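Local coordinates for protein citrate synthase (Thermotoga maritima, PDB 2P2W) that probably catalyses the condensation of oxaloacetate with acetyl-CoA and water to give citrate and CoA, an entry step of the tricarboxylic acid cycle, at residues A[71-76]-A[119-124]; A[82-87]-A[127-132]. All coordinates share one frame; numbering follows the deposited sequence.

Interaction 1 of 2, residues A[71-76]-A[119-124]; sequences RELPAE and ASVFPT
Residues 71-74 form an open linker that passes alongside helix 110-133 and leads into the next helix, with Pro74 at its N-cap position. The two backbones come nearest at Arg71 and Val121, whose CA atoms lie 4.5 Å apart. Segment 119-124 is helical but kinked: the N atoms of Pro123 and Thr124 lack the bond to the preceding turn, and Thr124 N makes a weak bond to Val121 O instead.

Thr124 supplies the polar link. Its OG1 lies anti to the carbonyl carbon (chi1 -57°) and donates to Arg71 O over 2.7 Å. The hydroxyl meets that oxygen in the carbonyl plane, on a lone pair, with a C=O...OG1 angle of 139°. Thr124 CG2 also lies beside the same oxygen, so both branches of the threonine border it. Within the largely helical citrate synthase fold, the contact joins the connection between helices 57-69 and 75-81 to the middle of helix 110-133, away from the predicted active-site residues.

Val121 CG2, anti to its own backbone N, lies 3.8 Å from Arg71 O, at roughly a right angle to the threonine's approach. Leu73 crosses Val121 at about a right angle, and its CD2 branch touches Val121 CG2 at 3.6 Å. The extended Arg71 side chain starts over the helix backbone, where its CG is 3.7 Å from Ser120 O; its guanidinium is carried away from the helix, where NH2 hydrogen-bonds to Leu145 O. Ser120 OG turns back to Ile116 O of its own helix, while Pro141 packs on Arg71 and Thr124.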
ATOM      1  N   ARG A  71      -4.860  23.541   5.000  1.00 22.10           N
ATOM      2  CA  ARG A  71      -3.572  23.188   5.601  1.00 20.68           C
ATOM      3  C   ARG A  71      -3.557  22.761   7.065  1.00 20.43           C
ATOM      4  O   ARG A  71      -2.519  22.328   7.572  1.00 19.29           O
ATOM      5  CB  ARG A  71      -2.603  24.357   5.433  1.00 20.79           C
ATOM      6  CG  ARG A  71      -2.359  24.739   3.991  1.00 19.69           C
ATOM      7  CD  ARG A  71      -1.529  26.003   3.891  1.00 19.06           C
ATOM      8  NE  ARG A  71      -1.361  26.411   2.500  1.00 20.33           N
ATOM      9  CZ  ARG A  71      -0.884  27.589   2.119  1.00 20.23           C
ATOM     10  NH1 ARG A  71      -0.523  28.483   3.031  1.00 20.47           N
ATOM     11  NH2 ARG A  71      -0.776  27.873   0.826  1.00 19.33           N
ATOM     12  N   GLU A  72      -4.690  22.866   7.749  1.00 19.99           N
ATOM     13  CA  GLU A  72      -4.730  22.525   9.169  1.00 21.33           C
ATOM     14  C   GLU A  72      -4.898  21.046   9.501  1.00 21.93           C
ATOM     15  O   GLU A  72      -5.569  20.302   8.785  1.00 19.80           O
ATOM     16  CB  GLU A  72      -5.856  23.299   9.869  1.00 23.03           C
ATOM     17  CG  GLU A  72      -5.745  24.812   9.800  1.00 27.19           C
ATOM     18  CD  GLU A  72      -4.467  25.337  10.424  1.00 31.20           C
ATOM     19  OE1 GLU A  72      -4.031  24.778  11.450  1.00 33.43           O
ATOM     20  OE2 GLU A  72      -3.900  26.311   9.890  1.00 36.05           O
ATOM     21  N   LEU A  73      -4.275  20.637  10.604  1.00 21.44           N
ATOM     22  CA  LEU A  73      -4.395  19.273  11.101  1.00 23.39           C
ATOM     23  C   LEU A  73      -5.444  19.343  12.206  1.00 24.29           C
ATOM     24  O   LEU A  73      -5.482  20.316  12.965  1.00 22.77           O
ATOM     25  CB  LEU A  73      -3.070  18.782  11.694  1.00 22.98           C
ATOM     26  CG  LEU A  73      -2.061  18.155  10.730  1.00 25.29           C
ATOM     27  CD1 LEU A  73      -0.828  17.709  11.505  1.00 27.36           C
ATOM     28  CD2 LEU A  73      -2.697  16.968  10.021  1.00 24.64           C
ATOM     29  N   PRO A  74      -6.323  18.332  12.297  1.00 24.26           N
ATOM     30  CA  PRO A  74      -7.355  18.328  13.338  1.00 26.08           C
ATOM     31  C   PRO A  74      -6.705  18.411  14.717  1.00 27.41           C
ATOM     32  O   PRO A  74      -5.570  17.972  14.900  1.00 26.32           O
ATOM     33  CB  PRO A  74      -8.067  16.999  13.109  1.00 26.84           C
ATOM     34  CG  PRO A  74      -7.956  16.820  11.624  1.00 28.40           C
ATOM     35  CD  PRO A  74      -6.513  17.207  11.364  1.00 25.58           C
ATOM     36  N   ALA A  75      -7.422  18.977  15.682  1.00 28.33           N
ATOM     37  CA  ALA A  75      -6.894  19.119  17.036  1.00 30.81           C
ATOM     38  C   ALA A  75      -6.441  17.787  17.628  1.00 32.45           C
ATOM     39  O   ALA A  75      -5.451  17.732  18.358  1.00 32.95           O
ATOM     40  CB  ALA A  75      -7.943  19.756  17.937  1.00 32.65           C
ATOM     41  N   GLU A  76      -7.165  16.719  17.315  1.00 33.41           N
ATOM     42  CA  GLU A  76      -6.830  15.397  17.837  1.00 35.80           C
ATOM     43  C   GLU A  76      -5.498  14.892  17.288  1.00 34.37           C
ATOM     44  O   GLU A  76      -4.746  14.215  17.989  1.00 33.11           O
ATOM     45  CB  GLU A  76      -7.940  14.402  17.498  1.00 38.57           C
ATOM     46  CG  GLU A  76      -8.024  14.045  16.028  1.00 45.18           C
ATOM     47  CD  GLU A  76      -9.403  13.566  15.628  1.00 49.35           C
ATOM     48  OE1 GLU A  76     -10.248  13.369  16.530  1.00 51.36           O
ATOM     49  OE2 GLU A  76      -9.646  13.392  14.414  1.00 52.39           O
ATOM     50  N   ALA A 119      -3.555  16.667  -0.156  1.00 18.09           N
ATOM     51  CA  ALA A 119      -2.330  17.247  -0.691  1.00 17.65           C
ATOM     52  C   ALA A 119      -1.980  18.546   0.042  1.00 18.14           C
ATOM     53  O   ALA A 119      -0.810  18.829   0.306  1.00 17.73           O
ATOM     54  CB  ALA A 119      -2.488  17.514  -2.175  1.00 18.12           C
ATOM     55  N   SER A 120      -3.001  19.332   0.374  1.00 17.72           N
ATOM     56  CA  SER A 120      -2.790  20.603   1.062  1.00 17.47           C
ATOM     57  C   SER A 120      -2.192  20.458   2.457  1.00 19.01           C
ATOM     58  O   SER A 120      -1.464  21.340   2.910  1.00 19.26           O
ATOM     59  CB  SER A 120      -4.109  21.379   1.167  1.00 18.98           C
ATOM     60  OG  SER A 120      -4.652  21.641  -0.118  1.00 18.34           O
ATOM     61  N   VAL A 121      -2.488  19.354   3.138  1.00 17.93           N
ATOM     62  CA  VAL A 121      -1.983  19.158   4.494  1.00 18.25           C
ATOM     63  C   VAL A 121      -0.635  18.432   4.609  1.00 19.30           C
ATOM     64  O   VAL A 121      -0.013  18.440   5.677  1.00 18.34           O
ATOM     65  CB  VAL A 121      -3.049  18.441   5.373  1.00 19.57           C
ATOM     66  CG1 VAL A 121      -3.129  16.962   5.023  1.00 19.78           C
ATOM     67  CG2 VAL A 121      -2.737  18.654   6.853  1.00 19.34           C
ATOM     68  N   PHE A 122      -0.167  17.826   3.517  1.00 18.49           N
ATOM     69  CA  PHE A 122       1.116  17.113   3.532  1.00 18.83           C
ATOM     70  C   PHE A 122       2.271  17.919   4.155  1.00 18.77           C
ATOM     71  O   PHE A 122       2.962  17.431   5.050  1.00 18.99           O
ATOM     72  CB  PHE A 122       1.513  16.691   2.107  1.00 18.94           C
ATOM     73  CG  PHE A 122       1.305  15.223   1.811  1.00 20.29           C
ATOM     74  CD1 PHE A 122       0.038  14.649   1.883  1.00 22.17           C
ATOM     75  CD2 PHE A 122       2.377  14.422   1.423  1.00 22.17           C
ATOM     76  CE1 PHE A 122      -0.156  13.294   1.569  1.00 21.39           C
ATOM     77  CE2 PHE A 122       2.191  13.071   1.106  1.00 21.54           C
ATOM     78  CZ  PHE A 122       0.922  12.510   1.180  1.00 19.80           C
ATOM     79  N   PRO A 123       2.497  19.160   3.688  1.00 17.82           N
ATOM     80  CA  PRO A 123       3.588  19.979   4.235  1.00 18.70           C
ATOM     81  C   PRO A 123       3.450  20.289   5.724  1.00 17.02           C
ATOM     82  O   PRO A 123       4.443  20.434   6.434  1.00 17.59           O
ATOM     83  CB  PRO A 123       3.533  21.250   3.377  1.00 18.29           C
ATOM     84  CG  PRO A 123       2.971  20.760   2.076  1.00 17.56           C
ATOM     85  CD  PRO A 123       1.865  19.841   2.544  1.00 18.92           C
ATOM     86  N   THR A 124       2.213  20.407   6.189  1.00 16.41           N
ATOM     87  CA  THR A 124       1.959  20.702   7.591  1.00 16.61           C
ATOM     88  C   THR A 124       2.379  19.508   8.440  1.00 18.05           C
ATOM     89  O   THR A 124       2.982  19.668   9.500  1.00 18.44           O
ATOM     90  CB  THR A 124       0.472  21.005   7.825  1.00 17.86           C
ATOM     91  OG1 THR A 124       0.079  22.091   6.977  1.00 18.76           O
ATOM     92  CG2 THR A 124       0.226  21.387   9.284  1.00 18.28           C
TER

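Interaction 2 of 2, residues A[82-87]-A[127-132]; sequences YHLPKN and AYYYRY
The loop between helices 75-81 and 90-98 is held against the C-terminal part of helix 110-133 by two tyrosines one helical turn apart, which bind successive backbone carbonyls. Both side chains leave the helix with CG anti to the backbone N. Tyr132 OH donates to Leu84 O at 2.7 Å; this oxygen lies at the ring's edge, in plane, and the hydroxyl lies in the carbonyl plane. Tyr129 OH donates to Pro85 O at 2.6 Å, approaching from 30° above the carbonyl plane, and also bonds to Leu88 N.

Lys86 crosses Tyr132 at about a right angle, with CE over one ring face; the bend at chi4 (58°) brings NZ to Tyr132 OH in a weak 3.3 Å hydrogen bond. The Tyr82 and Tyr132 rings meet obliquely, CD1 of Tyr82 lying 3.4 Å from Tyr132 CE1. In the dimer of this citrate synthase family member, the loop also faces the second subunit: the His83 ring stacks on His83 of that subunit. An alanine in place of Tyr132 would remove the ring and hydroxyl, and would probably loosen the loop at Leu84 while depriving Tyr82 and Lys86 of a packing surface.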
ATOM      1  N   TYR A  82       2.407  14.885  19.826  1.00 27.11           N
ATOM      2  CA  TYR A  82       3.253  15.080  21.006  1.00 29.54           C
ATOM      3  C   TYR A  82       3.487  13.795  21.831  1.00 30.35           C
ATOM      4  O   TYR A  82       4.132  13.809  22.874  1.00 29.57           O
ATOM      5  CB  TYR A  82       2.644  16.191  21.876  1.00 32.82           C
ATOM      6  CG  TYR A  82       3.022  17.526  21.317  1.00 35.55           C
ATOM      7  CD1 TYR A  82       4.316  18.012  21.484  1.00 38.01           C
ATOM      8  CD2 TYR A  82       2.095  18.279  20.593  1.00 38.39           C
ATOM      9  CE1 TYR A  82       4.690  19.227  20.916  1.00 40.51           C
ATOM     10  CE2 TYR A  82       2.464  19.497  20.030  1.00 40.79           C
ATOM     11  CZ  TYR A  82       3.756  19.972  20.192  1.00 41.28           C
ATOM     12  OH  TYR A  82       4.138  21.174  19.623  1.00 45.25           O
ATOM     13  N   HIS A  83       2.921  12.658  21.353  1.00 28.84           N
ATOM     14  CA  HIS A  83       3.153  11.388  22.046  1.00 30.18           C
ATOM     15  C   HIS A  83       3.914  10.391  21.147  1.00 29.21           C
ATOM     16  O   HIS A  83       4.074   9.221  21.467  1.00 28.26           O
ATOM     17  CB  HIS A  83       1.800  10.780  22.458  1.00 32.68           C
ATOM     18  CG  HIS A  83       1.134  11.621  23.531  1.00 36.99           C
ATOM     19  ND1 HIS A  83       0.165  12.532  23.255  1.00 39.53           N
ATOM     20  CD2 HIS A  83       1.361  11.618  24.917  1.00 38.56           C
ATOM     21  CE1 HIS A  83      -0.159  13.077  24.449  1.00 40.18           C
ATOM     22  NE2 HIS A  83       0.541  12.551  25.463  1.00 40.47           N
ATOM     23  N   LEU A  84       4.338  10.893  19.959  1.00 27.02           N
ATOM     24  CA  LEU A  84       5.081  10.039  19.015  1.00 25.98           C
ATOM     25  C   LEU A  84       6.587  10.087  19.293  1.00 25.94           C
ATOM     26  O   LEU A  84       7.110  11.036  19.861  1.00 25.82           O
ATOM     27  CB  LEU A  84       4.896  10.583  17.603  1.00 25.46           C
ATOM     28  CG  LEU A  84       3.510  10.419  16.971  1.00 24.00           C
ATOM     29  CD1 LEU A  84       3.489  11.058  15.587  1.00 24.32           C
ATOM     30  CD2 LEU A  84       3.099   8.955  16.777  1.00 23.31           C
ATOM     31  N   PRO A  85       7.302   9.029  18.881  1.00 26.30           N
ATOM     32  CA  PRO A  85       8.751   9.014  19.084  1.00 25.75           C
ATOM     33  C   PRO A  85       9.280  10.149  18.208  1.00 26.43           C
ATOM     34  O   PRO A  85       8.624  10.534  17.241  1.00 24.64           O
ATOM     35  CB  PRO A  85       9.159   7.642  18.553  1.00 26.45           C
ATOM     36  CG  PRO A  85       7.951   6.804  18.822  1.00 25.75           C
ATOM     37  CD  PRO A  85       6.820   7.717  18.417  1.00 25.32           C
ATOM     38  N   LYS A  86      10.453  10.679  18.534  1.00 25.39           N
ATOM     39  CA  LYS A  86      11.023  11.776  17.762  1.00 26.32           C
ATOM     40  C   LYS A  86      12.032  11.322  16.711  1.00 26.03           C
ATOM     41  O   LYS A  86      12.733  12.144  16.122  1.00 27.03           O
ATOM     42  CB  LYS A  86      11.693  12.781  18.705  1.00 27.00           C
ATOM     43  CG  LYS A  86      10.726  13.496  19.637  1.00 28.99           C
ATOM     44  CD  LYS A  86      11.472  14.436  20.569  1.00 31.79           C
ATOM     45  CE  LYS A  86      10.513  15.297  21.372  1.00 33.90           C
ATOM     46  NZ  LYS A  86       9.574  14.472  22.180  1.00 37.52           N
ATOM     47  N   ASN A  87      12.096  10.021  16.462  1.00 25.64           N
ATOM     48  CA  ASN A  87      13.054   9.511  15.488  1.00 26.71           C
ATOM     49  C   ASN A  87      12.412   8.702  14.369  1.00 25.62           C
ATOM     50  O   ASN A  87      13.030   7.785  13.834  1.00 24.25           O
ATOM     51  CB  ASN A  87      14.091   8.647  16.204  1.00 29.15           C
ATOM     52  CG  ASN A  87      13.499   7.362  16.738  1.00 32.56           C
ATOM     53  OD1 ASN A  87      12.403   7.359  17.299  1.00 32.85           O
ATOM     54  ND2 ASN A  87      14.222   6.262  16.571  1.00 36.15           N
ATOM     55  N   ALA A 127       6.276  19.540   8.367  1.00 19.57           N
ATOM     56  CA  ALA A 127       6.829  20.662   9.112  1.00 20.43           C
ATOM     57  C   ALA A 127       6.595  20.516  10.614  1.00 21.14           C
ATOM     58  O   ALA A 127       7.512  20.717  11.414  1.00 22.47           O
ATOM     59  CB  ALA A 127       6.235  21.971   8.605  1.00 22.78           C
ATOM     60  N   TYR A 128       5.373  20.156  10.998  1.00 19.84           N
ATOM     61  CA  TYR A 128       5.048  19.980  12.409  1.00 20.37           C
ATOM     62  C   TYR A 128       5.911  18.915  13.068  1.00 20.77           C
ATOM     63  O   TYR A 128       6.389  19.103  14.188  1.00 21.02           O
ATOM     64  CB  TYR A 128       3.581  19.587  12.581  1.00 20.72           C
ATOM     65  CG  TYR A 128       2.591  20.738  12.571  1.00 20.81           C
ATOM     66  CD1 TYR A 128       2.963  22.018  12.158  1.00 21.44           C
ATOM     67  CD2 TYR A 128       1.270  20.531  12.959  1.00 22.48           C
ATOM     68  CE1 TYR A 128       2.033  23.067  12.132  1.00 22.79           C
ATOM     69  CE2 TYR A 128       0.339  21.561  12.936  1.00 23.02           C
ATOM     70  CZ  TYR A 128       0.723  22.824  12.523  1.00 23.99           C
ATOM     71  OH  TYR A 128      -0.215  23.830  12.494  1.00 26.39           O
ATOM     72  N   TYR A 129       6.101  17.787  12.387  1.00 19.37           N
ATOM     73  CA  TYR A 129       6.904  16.720  12.968  1.00 20.08           C
ATOM     74  C   TYR A 129       8.364  17.145  13.067  1.00 19.88           C
ATOM     75  O   TYR A 129       9.061  16.783  14.011  1.00 20.78           O
ATOM     76  CB  TYR A 129       6.781  15.428  12.154  1.00 20.86           C
ATOM     77  CG  TYR A 129       7.478  14.264  12.819  1.00 21.29           C
ATOM     78  CD1 TYR A 129       6.861  13.561  13.860  1.00 20.56           C
ATOM     79  CD2 TYR A 129       8.782  13.924  12.478  1.00 21.92           C
ATOM     80  CE1 TYR A 129       7.539  12.551  14.547  1.00 23.24           C
ATOM     81  CE2 TYR A 129       9.465  12.916  13.156  1.00 22.97           C
ATOM     82  CZ  TYR A 129       8.841  12.236  14.189  1.00 22.83           C
ATOM     83  OH  TYR A 129       9.528  11.247  14.857  1.00 22.69           O
ATOM     84  N   TYR A 130       8.816  17.917  12.088  1.00 20.20           N
ATOM     85  CA  TYR A 130      10.183  18.411  12.081  1.00 21.63           C
ATOM     86  C   TYR A 130      10.422  19.289  13.313  1.00 22.53           C
ATOM     87  O   TYR A 130      11.375  19.069  14.069  1.00 23.21           O
ATOM     88  CB  TYR A 130      10.429  19.221  10.812  1.00 22.24           C
ATOM     89  CG  TYR A 130      11.804  19.835  10.727  1.00 23.48           C
ATOM     90  CD1 TYR A 130      12.941  19.035  10.609  1.00 24.42           C
ATOM     91  CD2 TYR A 130      11.970  21.220  10.751  1.00 25.37           C
ATOM     92  CE1 TYR A 130      14.210  19.602  10.512  1.00 25.42           C
ATOM     93  CE2 TYR A 130      13.233  21.795  10.654  1.00 25.11           C
ATOM     94  CZ  TYR A 130      14.348  20.980  10.535  1.00 27.08           C
ATOM     95  OH  TYR A 130      15.598  21.547  10.441  1.00 28.98           O
ATOM     96  N   ARG A 131       9.551  20.279  13.506  1.00 22.38           N
ATOM     97  CA  ARG A 131       9.657  21.196  14.640  1.00 22.92           C
ATOM     98  C   ARG A 131       9.564  20.427  15.954  1.00 23.64           C
ATOM     99  O   ARG A 131      10.364  20.635  16.869  1.00 24.48           O
ATOM    100  CB  ARG A 131       8.539  22.241  14.586  1.00 24.30           C
ATOM    101  CG  ARG A 131       8.495  23.047  13.298  1.00 25.93           C
ATOM    102  CD  ARG A 131       9.669  24.014  13.186  1.00 28.74           C
ATOM    103  NE  ARG A 131       9.606  25.076  14.187  1.00 29.75           N
ATOM    104  CZ  ARG A 131      10.426  26.124  14.213  1.00 31.42           C
ATOM    105  NH1 ARG A 131      11.371  26.253  13.289  1.00 32.61           N
ATOM    106  NH2 ARG A 131      10.305  27.042  15.162  1.00 32.52           N
ATOM    107  N   TYR A 132       8.575  19.543  16.037  1.00 23.20           N
ATOM    108  CA  TYR A 132       8.356  18.728  17.224  1.00 24.08           C
ATOM    109  C   TYR A 132       9.571  17.868  17.557  1.00 25.32           C
ATOM    110  O   TYR A 132      10.073  17.899  18.681  1.00 25.81           O
ATOM    111  CB  TYR A 132       7.134  17.827  17.020  1.00 23.32           C
ATOM    112  CG  TYR A 132       7.036  16.687  18.008  1.00 23.35           C
ATOM    113  CD1 TYR A 132       6.825  16.927  19.366  1.00 22.69           C
ATOM    114  CD2 TYR A 132       7.162  15.363  17.584  1.00 22.97           C
ATOM    115  CE1 TYR A 132       6.738  15.876  20.280  1.00 22.46           C
ATOM    116  CE2 TYR A 132       7.080  14.306  18.486  1.00 23.20           C
ATOM    117  CZ  TYR A 132       6.867  14.570  19.833  1.00 23.31           C
ATOM    118  OH  TYR A 132       6.783  13.526  20.724  1.00 22.94           O
TER

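How the interactions relate
From the N terminus, the chain runs along the linker 71-74, through helix 75-81 into the loop 82-87, then by helix 90-98 to the long helix 110-133. Interaction 1 closes a loop when the chain reaches 119-124, and interaction 2 closes another at 127-132, farther along the same helix. Their segments alternate, so the two closures cross rather than nest. Together they tie both connections flanking helix 75-81 to helix 110-133, with centres 14 Å apart. The contacts also meet directly, for Leu73 CD1 packs 3.8 Å from Tyr128 CD2. Leu81 of helix 75-81 touches Tyr128, Tyr129 and Tyr132.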